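Local coordinates for 4-amino-4-deoxy-L-arabinose transferase or related glycosyltransferases of PMT family (Cupriavidus metallidurans, PDB 5EZM), which probably transfers 4-amino-4-deoxy-L-arabinose from a polyprenyl phosphate carrier to lipid A at the bacterial inner membrane, at residues E59-E64 and I78-L83; E68-G73 and G99-G104; F103-W108 and Y496-L501. All blocks are in the same frame, centred on the assembly; numbering follows the deposited sequence.

Contact 1. Residues E59-E64 and I78-L83; sequences EGRYAE and IRYNAL
Tyr80 OH is hydrogen-bonded with His491 ND1 and rests against the helix backbone, 3.4 Å from Arg61 CA. The ring beneath it is enclosed on several sides. Over one face comes the aliphatic stem of Arg61, whose CG makes a CH-pi contact 4.0 Å from the ring centroid of Tyr80 and 20° off the normal. Near the rim of the opposite face, Asn81 ND2 stands 3.2 Å above the plane of the Tyr80 ring. Glu64 takes the edge, its CG 3.8 Å from Tyr80 CE1. The hairpin that follows helix 58-72 thus lays its own Tyr80 against the helix, between Arg61 and Glu64: strands 79-80 and 83-84 form a beta hairpin with a two-residue type I' turn, spanning Tyr80 to Leu83. In the turn Leu83 N bonds back to Tyr80 O at 3.2 Å, and from the strand Arg79 NH1 reaches Ala82 O at 2.9 Å, arriving above the carbonyl plane. The backbone N-H groups of Asn81 and Ala82 are taken by the two carboxylate oxygens of Glu68, which ties the turn to the same helix a little further on. Arg61 gives the ring only its stem: a bend at chi3 (48°) swings the guanidinium away, where NH2 meets Asp58 and NH1 meets Glu509 in salt bridges. That side chain lies about 9 Å from the bound zinc ion, which Glu87, His268 and His270 coordinate. The carboxylate of Glu64 likewise turns aside, to a salt bridge with Arg67.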
loop_
_atom_site.group_PDB
_atom_site.type_symbol
_atom_site.label_atom_id
_atom_site.label_comp_id
_atom_site.label_asym_id
_atom_site.label_seq_id
_atom_site.Cartn_x
_atom_site.Cartn_y
_atom_site.Cartn_z
ATOM N N GLU A 59 -7.924 1.843 0.364
ATOM C CA GLU A 59 -8.167 1.186 1.648
ATOM C C GLU A 59 -9.600 0.683 1.747
ATOM O O GLU A 59 -9.848 -0.472 2.125
ATOM C CB GLU A 59 -7.867 2.144 2.800
ATOM C CG GLU A 59 -6.413 2.520 2.948
ATOM C CD GLU A 59 -6.104 3.036 4.335
ATOM O OE1 GLU A 59 -6.787 3.983 4.784
ATOM O OE2 GLU A 59 -5.192 2.479 4.984
ATOM N N GLY A 60 -10.560 1.546 1.409
ATOM C CA GLY A 60 -11.952 1.136 1.444
ATOM C C GLY A 60 -12.266 0.045 0.440
ATOM O O GLY A 60 -12.969 -0.915 0.759
ATOM N N ARG A 61 -11.741 0.172 -0.785
ATOM C CA ARG A 61 -12.042 -0.807 -1.827
ATOM C C ARG A 61 -11.574 -2.201 -1.433
ATOM O O ARG A 61 -12.332 -3.174 -1.526
ATOM C CB ARG A 61 -11.406 -0.396 -3.157
ATOM C CG ARG A 61 -11.336 -1.548 -4.160
ATOM C CD ARG A 61 -10.857 -1.117 -5.539
ATOM N NE ARG A 61 -9.661 -0.285 -5.474
ATOM C CZ ARG A 61 -9.563 0.918 -6.027
ATOM N NH1 ARG A 61 -10.583 1.424 -6.704
ATOM N NH2 ARG A 61 -8.438 1.611 -5.913
ATOM N N TYR A 62 -10.321 -2.324 -0.995
ATOM C CA TYR A 62 -9.813 -3.649 -0.666
ATOM C C TYR A 62 -10.396 -4.163 0.644
ATOM O O TYR A 62 -10.643 -5.370 0.780
ATOM C CB TYR A 62 -8.286 -3.622 -0.638
ATOM C CG TYR A 62 -7.715 -3.220 -1.978
ATOM C CD1 TYR A 62 -8.140 -3.844 -3.146
ATOM C CD2 TYR A 62 -6.793 -2.189 -2.086
ATOM C CE1 TYR A 62 -7.644 -3.473 -4.378
ATOM C CE2 TYR A 62 -6.288 -1.808 -3.320
ATOM C CZ TYR A 62 -6.718 -2.454 -4.462
ATOM O OH TYR A 62 -6.221 -2.084 -5.691
ATOM N N ALA A 63 -10.657 -3.269 1.605
ATOM C CA ALA A 63 -11.297 -3.707 2.841
ATOM C C ALA A 63 -12.694 -4.249 2.571
ATOM O O ALA A 63 -13.117 -5.237 3.186
ATOM C CB ALA A 63 -11.351 -2.561 3.847
ATOM N N GLU A 64 -13.418 -3.625 1.636
ATOM C CA GLU A 64 -14.787 -4.040 1.344
ATOM C C GLU A 64 -14.825 -5.291 0.479
ATOM O O GLU A 64 -15.632 -6.190 0.731
ATOM C CB GLU A 64 -15.556 -2.909 0.662
ATOM C CG GLU A 64 -16.904 -3.340 0.089
ATOM C CD GLU A 64 -17.880 -3.843 1.149
ATOM O OE1 GLU A 64 -17.668 -3.576 2.349
ATOM O OE2 GLU A 64 -18.871 -4.504 0.778
ATOM N N ILE A 78 -13.795 -12.752 -7.356
ATOM C CA ILE A 78 -13.700 -11.506 -6.606
ATOM C C ILE A 78 -14.885 -10.609 -6.946
ATOM O O ILE A 78 -15.268 -10.467 -8.115
ATOM C CB ILE A 78 -12.365 -10.804 -6.911
ATOM C CG1 ILE A 78 -11.190 -11.701 -6.533
ATOM C CG2 ILE A 78 -12.270 -9.478 -6.178
ATOM C CD1 ILE A 78 -9.848 -11.154 -6.977
ATOM N N ARG A 79 -15.478 -10.001 -5.921
ATOM C CA ARG A 79 -16.618 -9.116 -6.106
ATOM C C ARG A 79 -16.442 -7.840 -5.297
ATOM O O ARG A 79 -15.907 -7.861 -4.183
ATOM C CB ARG A 79 -17.928 -9.808 -5.718
ATOM C CG ARG A 79 -18.355 -10.878 -6.705
ATOM C CD ARG A 79 -19.772 -11.360 -6.447
ATOM N NE ARG A 79 -20.150 -12.406 -7.390
ATOM C CZ ARG A 79 -20.765 -12.180 -8.546
ATOM N NH1 ARG A 79 -21.082 -10.941 -8.898
ATOM N NH2 ARG A 79 -21.065 -13.191 -9.349
ATOM N N TYR A 80 -16.890 -6.728 -5.874
ATOM C CA TYR A 80 -16.854 -5.418 -5.232
ATOM C C TYR A 80 -18.257 -4.837 -5.327
ATOM O O TYR A 80 -18.735 -4.535 -6.427
ATOM C CB TYR A 80 -15.821 -4.502 -5.897
ATOM C CG TYR A 80 -15.567 -3.192 -5.177
ATOM C CD1 TYR A 80 -15.702 -3.092 -3.799
ATOM C CD2 TYR A 80 -15.199 -2.053 -5.881
ATOM C CE1 TYR A 80 -15.466 -1.893 -3.138
ATOM C CE2 TYR A 80 -14.967 -0.848 -5.231
ATOM C CZ TYR A 80 -15.102 -0.773 -3.858
ATOM O OH TYR A 80 -14.873 0.422 -3.206
ATOM N N ASN A 81 -18.916 -4.697 -4.175
ATOM C CA ASN A 81 -20.320 -4.295 -4.108
ATOM C C ASN A 81 -21.189 -5.246 -4.929
ATOM O O ASN A 81 -21.987 -4.831 -5.774
ATOM C CB ASN A 81 -20.495 -2.841 -4.543
ATOM C CG ASN A 81 -19.762 -1.876 -3.626
ATOM O OD1 ASN A 81 -20.278 -1.486 -2.579
ATOM N ND2 ASN A 81 -18.545 -1.498 -4.010
ATOM N N ALA A 82 -21.000 -6.544 -4.680
ATOM C CA ALA A 82 -21.788 -7.621 -5.267
ATOM C C ALA A 82 -21.504 -7.782 -6.756
ATOM O O ALA A 82 -22.082 -8.658 -7.406
ATOM C CB ALA A 82 -23.286 -7.396 -5.029
ATOM N N LEU A 83 -20.604 -6.971 -7.303
ATOM C CA LEU A 83 -20.300 -6.999 -8.726
ATOM C C LEU A 83 -18.899 -7.541 -8.968
ATOM O O LEU A 83 -17.974 -7.289 -8.191
ATOM C CB LEU A 83 -20.420 -5.605 -9.344
ATOM C CG LEU A 83 -21.791 -4.946 -9.247
ATOM C CD1 LEU A 83 -21.705 -3.536 -9.797
ATOM C CD2 LEU A 83 -22.827 -5.766 -9.995
#

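Contact 2. Residues E68-G73 and G99-G104; sequences EMFASG and GYELFG. With MPG ([(Z)-octadec-9-enyl] (2R)-2,3-bis(oxidanyl)propanoate), chain B.
Phe70 of helix 58-72 and Tyr100 of helix 91-103 meet mainly through a CH-pi contact: Tyr100 CB sits almost squarely over one face of the phenyl ring, 3.9 Å from its centroid and 9° off the normal. The two aromatic rings themselves are inclined at 56° with centroids 5.9 Å apart, an oblique pair in which Phe70 CB comes to the edge of the tyrosine. The Tyr100 hydroxyl is hydrogen-bonded to Ala63 O, about two turns back from Phe70 along helix 58-72.

The polar side of the contact is a carboxylate against a ring edge. Glu101 OE1 lies near the plane of the phenyl ring, 3.4 Å from Phe70 CE1, brought back toward it by a bend at chi2 (65°).

A lipid chain also borders the contact. The alkyl chain of a bound monoolein-like molecule runs past Glu101, its C7 3.5 Å from Glu101 OE1, and its C8 approaches the phenyl ring of Phe70 obliquely. On the backbone, Phe70 O lies 3.8 Å from C9 of the same lipid.

With no hydrogen bond across it, the join rests on dispersion, probably helped by the weakly positive rim of the Phe70 ring facing the carboxylate at a lipid-lined surface.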
loop_
_atom_site.group_PDB
_atom_site.type_symbol
_atom_site.label_atom_id
_atom_site.label_comp_id
_atom_site.label_asym_id
_atom_site.label_seq_id
_atom_site.Cartn_x
_atom_site.Cartn_y
_atom_site.Cartn_z
ATOM N N GLU A 68 -16.641 -8.740 1.564
ATOM C CA GLU A 68 -17.625 -9.506 0.807
ATOM C C GLU A 68 -17.156 -10.935 0.585
ATOM O O GLU A 68 -17.955 -11.875 0.668
ATOM C CB GLU A 68 -17.916 -8.815 -0.524
ATOM C CG GLU A 68 -18.701 -7.523 -0.370
ATOM C CD GLU A 68 -18.890 -6.789 -1.678
ATOM O OE1 GLU A 68 -19.162 -7.450 -2.705
ATOM O OE2 GLU A 68 -18.758 -5.549 -1.680
ATOM N N MET A 69 -15.865 -11.117 0.298
ATOM C CA MET A 69 -15.323 -12.467 0.199
ATOM C C MET A 69 -15.492 -13.211 1.518
ATOM O O MET A 69 -15.880 -14.386 1.536
ATOM C CB MET A 69 -13.851 -12.401 -0.208
ATOM C CG MET A 69 -13.194 -13.746 -0.436
ATOM S SD MET A 69 -11.488 -13.567 -0.997
ATOM C CE MET A 69 -11.699 -12.699 -2.547
ATOM N N PHE A 70 -15.237 -12.520 2.632
ATOM C CA PHE A 70 -15.377 -13.108 3.959
ATOM C C PHE A 70 -16.814 -13.533 4.233
ATOM O O PHE A 70 -17.057 -14.599 4.810
ATOM C CB PHE A 70 -14.895 -12.093 4.996
ATOM C CG PHE A 70 -15.130 -12.492 6.423
ATOM C CD1 PHE A 70 -14.630 -13.682 6.922
ATOM C CD2 PHE A 70 -15.808 -11.644 7.281
ATOM C CE1 PHE A 70 -14.829 -14.034 8.246
ATOM C CE2 PHE A 70 -16.008 -11.988 8.603
ATOM C CZ PHE A 70 -15.518 -13.185 9.086
ATOM N N ALA A 71 -17.782 -12.716 3.818
ATOM C CA ALA A 71 -19.183 -13.018 4.068
ATOM C C ALA A 71 -19.745 -14.051 3.105
ATOM O O ALA A 71 -20.747 -14.695 3.430
ATOM C CB ALA A 71 -20.021 -11.741 3.988
ATOM N N SER A 72 -19.134 -14.224 1.934
ATOM C CA SER A 72 -19.652 -15.154 0.940
ATOM C C SER A 72 -18.932 -16.492 0.929
ATOM O O SER A 72 -19.551 -17.509 0.609
ATOM C CB SER A 72 -19.567 -14.543 -0.461
ATOM O OG SER A 72 -18.224 -14.468 -0.900
ATOM N N GLY A 73 -17.645 -16.518 1.269
ATOM C CA GLY A 73 -16.856 -17.726 1.174
ATOM C C GLY A 73 -16.299 -18.017 -0.201
ATOM O O GLY A 73 -15.506 -18.957 -0.345
ATOM N N GLY A 99 -7.315 -12.617 8.102
ATOM C CA GLY A 99 -7.311 -11.672 9.207
ATOM C C GLY A 99 -8.699 -11.425 9.767
ATOM O O GLY A 99 -8.885 -11.363 10.986
ATOM N N TYR A 100 -9.694 -11.288 8.885
ATOM C CA TYR A 100 -11.073 -11.099 9.329
ATOM C C TYR A 100 -11.563 -12.301 10.127
ATOM O O TYR A 100 -12.244 -12.146 11.147
ATOM C CB TYR A 100 -11.988 -10.866 8.124
ATOM C CG TYR A 100 -11.880 -9.505 7.477
ATOM C CD1 TYR A 100 -11.295 -8.435 8.142
ATOM C CD2 TYR A 100 -12.381 -9.287 6.200
ATOM C CE1 TYR A 100 -11.207 -7.186 7.547
ATOM C CE2 TYR A 100 -12.301 -8.048 5.598
ATOM C CZ TYR A 100 -11.712 -6.998 6.273
ATOM O OH TYR A 100 -11.631 -5.761 5.667
ATOM N N GLU A 101 -11.237 -13.511 9.663
ATOM C CA GLU A 101 -11.639 -14.714 10.377
ATOM C C GLU A 101 -10.994 -14.790 11.755
ATOM O O GLU A 101 -11.610 -15.298 12.697
ATOM C CB GLU A 101 -11.283 -15.954 9.553
ATOM C CG GLU A 101 -11.601 -17.273 10.239
ATOM C CD GLU A 101 -13.088 -17.473 10.460
ATOM O OE1 GLU A 101 -13.886 -16.981 9.635
ATOM O OE2 GLU A 101 -13.459 -18.125 11.459
ATOM N N LEU A 102 -9.769 -14.287 11.902
ATOM C CA LEU A 102 -9.132 -14.360 13.214
ATOM C C LEU A 102 -9.602 -13.248 14.148
ATOM O O LEU A 102 -9.872 -13.502 15.327
ATOM C CB LEU A 102 -7.608 -14.321 13.069
ATOM C CG LEU A 102 -6.986 -15.556 12.413
ATOM C CD1 LEU A 102 -5.475 -15.538 12.553
ATOM C CD2 LEU A 102 -7.574 -16.830 13.002
ATOM N N PHE A 103 -9.718 -12.016 13.647
ATOM C CA PHE A 103 -9.915 -10.859 14.510
ATOM C C PHE A 103 -11.133 -10.015 14.144
ATOM O O PHE A 103 -11.265 -8.894 14.653
ATOM C CB PHE A 103 -8.662 -9.979 14.499
ATOM C CG PHE A 103 -7.378 -10.751 14.574
ATOM C CD1 PHE A 103 -7.002 -11.385 15.746
ATOM C CD2 PHE A 103 -6.541 -10.837 13.475
ATOM C CE1 PHE A 103 -5.815 -12.097 15.820
ATOM C CE2 PHE A 103 -5.353 -11.550 13.540
ATOM C CZ PHE A 103 -4.990 -12.179 14.714
ATOM N N GLY A 104 -12.020 -10.507 13.282
ATOM C CA GLY A 104 -13.221 -9.769 12.935
ATOM C C GLY A 104 -12.926 -8.544 12.083
ATOM O O GLY A 104 -11.780 -8.196 11.797
HETATM C C2 MPG B . -7.728 -19.965 6.179
HETATM C C3 MPG B . -9.180 -20.133 5.750
HETATM C C4 MPG B . -10.080 -19.083 6.382
HETATM C C5 MPG B . -11.556 -19.514 6.432
HETATM C C6 MPG B . -12.508 -18.313 6.559
HETATM C C7 MPG B . -13.988 -18.741 6.563
HETATM C C8 MPG B . -14.897 -17.709 5.855
HETATM C C9 MPG B . -16.377 -18.162 5.793
HETATM C C1 MPG B . -6.777 -20.904 5.432
#

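Contact 3. Residues F103-W108 and Y496-L501; sequences FGLGEW and YLRHPL. With MPG ([(Z)-octadec-9-enyl] (2R)-2,3-bis(oxidanyl)propanoate), chain C.
Tyr496 and Glu107 cross at about a right angle, with the ring and carboxylate planes 61° apart. The phenol points its edge at the acid: Glu107 OE2 lies in the plane of the Tyr496 ring and accepts the hydroxyl at 2.8 Å from Tyr496 OH, while the hydroxyl itself stands 41° out of the carboxylate plane. A bend at chi2 carries Glu107 over to it. The same phenol oxygen is also hydrogen-bonded with Leu54 N, so it is gripped by the backbone of the loop before helix 58-72 as well as by the acid.

Leu105 and Arg498 are laid differently, sliding past each other in opposite directions. Leu105 CD1 touches the stem of the arginine, 3.6 Å from Arg498 CD, and Leu105 CB covers one face of the guanidinium, 3.9 Å from Arg498 NH2. The arginine's charge is engaged with its own helix end: NH1 bonds to Phe495 O, and the group makes a cation-pi contact with the Phe495 ring. Arg67 of helix 58-72 touches both Leu105 and Arg498.

Trp108 faces the other way. Its first torsion (chi1 71°) puts the indole between the backbone N and the carbonyl carbon, and a lipid chain lies across one face, its C7 3.7 Å from Trp108 CZ3.

Arg498 takes positive phi in a Schellman motif closing helix 493-497, and Gly106 occupies the N-cap of helix 107-110, so two helix ends meet here. This is consistent with the GT-C fold of the family, in which the first periplasmic loop, with its short helices, docks against the soluble C-terminal domain and its mixed beta-sheet.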
loop_
_atom_site.group_PDB
_atom_site.type_symbol
_atom_site.label_atom_id
_atom_site.label_comp_id
_atom_site.label_asym_id
_atom_site.label_seq_id
_atom_site.Cartn_x
_atom_site.Cartn_y
_atom_site.Cartn_z
ATOM N N PHE A 103 -9.718 -12.016 13.647
ATOM C CA PHE A 103 -9.915 -10.859 14.510
ATOM C C PHE A 103 -11.133 -10.015 14.144
ATOM O O PHE A 103 -11.265 -8.894 14.653
ATOM C CB PHE A 103 -8.662 -9.979 14.499
ATOM C CG PHE A 103 -7.378 -10.751 14.574
ATOM C CD1 PHE A 103 -7.002 -11.385 15.746
ATOM C CD2 PHE A 103 -6.541 -10.837 13.475
ATOM C CE1 PHE A 103 -5.815 -12.097 15.820
ATOM C CE2 PHE A 103 -5.353 -11.550 13.540
ATOM C CZ PHE A 103 -4.990 -12.179 14.714
ATOM N N GLY A 104 -12.020 -10.507 13.282
ATOM C CA GLY A 104 -13.221 -9.769 12.935
ATOM C C GLY A 104 -12.926 -8.544 12.083
ATOM O O GLY A 104 -11.780 -8.196 11.797
ATOM N N LEU A 105 -14.003 -7.877 11.673
ATOM C CA LEU A 105 -13.888 -6.707 10.818
ATOM C C LEU A 105 -13.402 -5.503 11.610
ATOM O O LEU A 105 -13.685 -5.360 12.802
ATOM C CB LEU A 105 -15.230 -6.382 10.165
ATOM C CG LEU A 105 -15.804 -7.454 9.245
ATOM C CD1 LEU A 105 -17.199 -7.058 8.782
ATOM C CD2 LEU A 105 -14.884 -7.662 8.062
ATOM N N GLY A 106 -12.674 -4.629 10.930
ATOM C CA GLY A 106 -12.164 -3.430 11.563
ATOM C C GLY A 106 -11.095 -2.792 10.709
ATOM O O GLY A 106 -10.643 -3.349 9.702
ATOM N N GLU A 107 -10.693 -1.593 11.136
ATOM C CA GLU A 107 -9.683 -0.841 10.400
ATOM C C GLU A 107 -8.338 -1.557 10.414
ATOM O O GLU A 107 -7.747 -1.803 9.357
ATOM C CB GLU A 107 -9.550 0.568 10.981
ATOM C CG GLU A 107 -10.640 1.537 10.542
ATOM C CD GLU A 107 -11.921 1.418 11.353
ATOM O OE1 GLU A 107 -12.155 0.356 11.970
ATOM O OE2 GLU A 107 -12.698 2.396 11.376
ATOM N N TRP A 108 -7.835 -1.906 11.603
ATOM C CA TRP A 108 -6.498 -2.487 11.672
ATOM C C TRP A 108 -6.451 -3.873 11.048
ATOM O O TRP A 108 -5.419 -4.259 10.488
ATOM C CB TRP A 108 -5.990 -2.527 13.116
ATOM C CG TRP A 108 -6.653 -3.525 14.032
ATOM C CD1 TRP A 108 -7.654 -3.277 14.928
ATOM C CD2 TRP A 108 -6.333 -4.918 14.168
ATOM N NE1 TRP A 108 -7.984 -4.429 15.603
ATOM C CE2 TRP A 108 -7.188 -5.449 15.155
ATOM C CE3 TRP A 108 -5.408 -5.766 13.551
ATOM C CZ2 TRP A 108 -7.150 -6.790 15.534
ATOM C CZ3 TRP A 108 -5.372 -7.101 13.932
ATOM C CH2 TRP A 108 -6.236 -7.596 14.914
ATOM N N TYR A 496 -18.377 0.539 6.123
ATOM C CA TYR A 496 -18.810 0.880 7.475
ATOM C C TYR A 496 -20.266 0.505 7.714
ATOM O O TYR A 496 -20.657 0.256 8.860
ATOM C CB TYR A 496 -18.581 2.365 7.745
ATOM C CG TYR A 496 -17.135 2.676 8.030
ATOM C CD1 TYR A 496 -16.573 2.368 9.261
ATOM C CD2 TYR A 496 -16.324 3.265 7.065
ATOM C CE1 TYR A 496 -15.247 2.640 9.528
ATOM C CE2 TYR A 496 -14.991 3.543 7.326
ATOM C CZ TYR A 496 -14.462 3.226 8.560
ATOM O OH TYR A 496 -13.144 3.495 8.831
ATOM N N LEU A 497 -21.078 0.445 6.657
ATOM C CA LEU A 497 -22.458 0.007 6.808
ATOM C C LEU A 497 -22.608 -1.508 6.789
ATOM O O LEU A 497 -23.691 -2.005 7.119
ATOM C CB LEU A 497 -23.327 0.617 5.706
ATOM C CG LEU A 497 -23.578 2.117 5.832
ATOM C CD1 LEU A 497 -24.294 2.640 4.605
ATOM C CD2 LEU A 497 -24.373 2.416 7.090
ATOM N N ARG A 498 -21.553 -2.243 6.433
ATOM C CA ARG A 498 -21.636 -3.681 6.185
ATOM C C ARG A 498 -22.759 -3.977 5.195
ATOM O O ARG A 498 -23.587 -4.869 5.395
ATOM C CB ARG A 498 -21.830 -4.462 7.490
ATOM C CG ARG A 498 -20.993 -3.981 8.672
ATOM C CD ARG A 498 -19.529 -4.328 8.503
ATOM N NE ARG A 498 -18.785 -4.255 9.762
ATOM C CZ ARG A 498 -17.996 -3.243 10.117
ATOM N NH1 ARG A 498 -17.841 -2.203 9.307
ATOM N NH2 ARG A 498 -17.355 -3.273 11.280
ATOM N N HIS A 499 -22.789 -3.198 4.113
ATOM C CA HIS A 499 -23.903 -3.225 3.172
ATOM C C HIS A 499 -23.449 -2.765 1.789
ATOM O O HIS A 499 -22.954 -1.641 1.641
ATOM C CB HIS A 499 -25.038 -2.343 3.688
ATOM C CG HIS A 499 -26.332 -2.527 2.960
ATOM N ND1 HIS A 499 -26.517 -2.120 1.658
ATOM C CD2 HIS A 499 -27.513 -3.060 3.359
ATOM C CE1 HIS A 499 -27.752 -2.403 1.282
ATOM N NE2 HIS A 499 -28.378 -2.972 2.296
ATOM N N PRO A 500 -23.604 -3.591 0.759
ATOM C CA PRO A 500 -23.102 -3.228 -0.569
ATOM C C PRO A 500 -23.978 -2.191 -1.251
ATOM O O PRO A 500 -25.171 -2.055 -0.973
ATOM C CB PRO A 500 -23.139 -4.554 -1.344
ATOM C CG PRO A 500 -23.381 -5.617 -0.313
ATOM C CD PRO A 500 -24.148 -4.955 0.781
ATOM N N LEU A 501 -23.355 -1.460 -2.172
ATOM C CA LEU A 501 -24.074 -0.510 -3.008
ATOM C C LEU A 501 -24.687 -1.216 -4.207
ATOM O O LEU A 501 -24.089 -2.131 -4.780
ATOM C CB LEU A 501 -23.134 0.592 -3.502
ATOM C CG LEU A 501 -22.611 1.637 -2.522
ATOM C CD1 LEU A 501 -21.654 2.567 -3.239
ATOM C CD2 LEU A 501 -23.765 2.419 -1.921
HETATM C C2 MPG C . -5.287 -0.622 18.637
HETATM C C3 MPG C . -5.302 -2.131 18.425
HETATM C C4 MPG C . -4.100 -2.627 17.638
HETATM C C5 MPG C . -4.234 -4.119 17.293
HETATM C C6 MPG C . -2.897 -4.784 16.924
HETATM C C7 MPG C . -3.061 -6.298 16.688
HETATM C C8 MPG C . -1.734 -6.992 16.296
HETATM C C9 MPG C . -1.961 -8.400 15.694
HETATM C C10 MPG C . -0.672 -8.980 15.049
HETATM C C11 MPG C . -0.952 -10.228 14.182
HETATM C C12 MPG C . 0.361 -10.924 13.684
HETATM C C1 MPG C . -6.562 -0.113 19.317
#

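How the contacts relate
The three contacts cluster on one side of the chain's centre, with centres 10 to 12 Å apart. Contacts 1 and 2 both use helix 58-72, and their segments alternate along the chain. Contact 3 opens where contact 2 ends, sharing Phe103 and Gly104 between helices 91-103 and 107-110; Leu105 packs there on Tyr100 and Phe70. Its partner segment comes some 390 residues later, and Leu501 N bonds to Asn81 OD1 of contact 1. Helix 58-72 with its hairpin is thus wedged between helix 91-103 and the C-terminal domain, linking lipid-facing surface, zinc-site neighbourhood and soluble domain in one compact region.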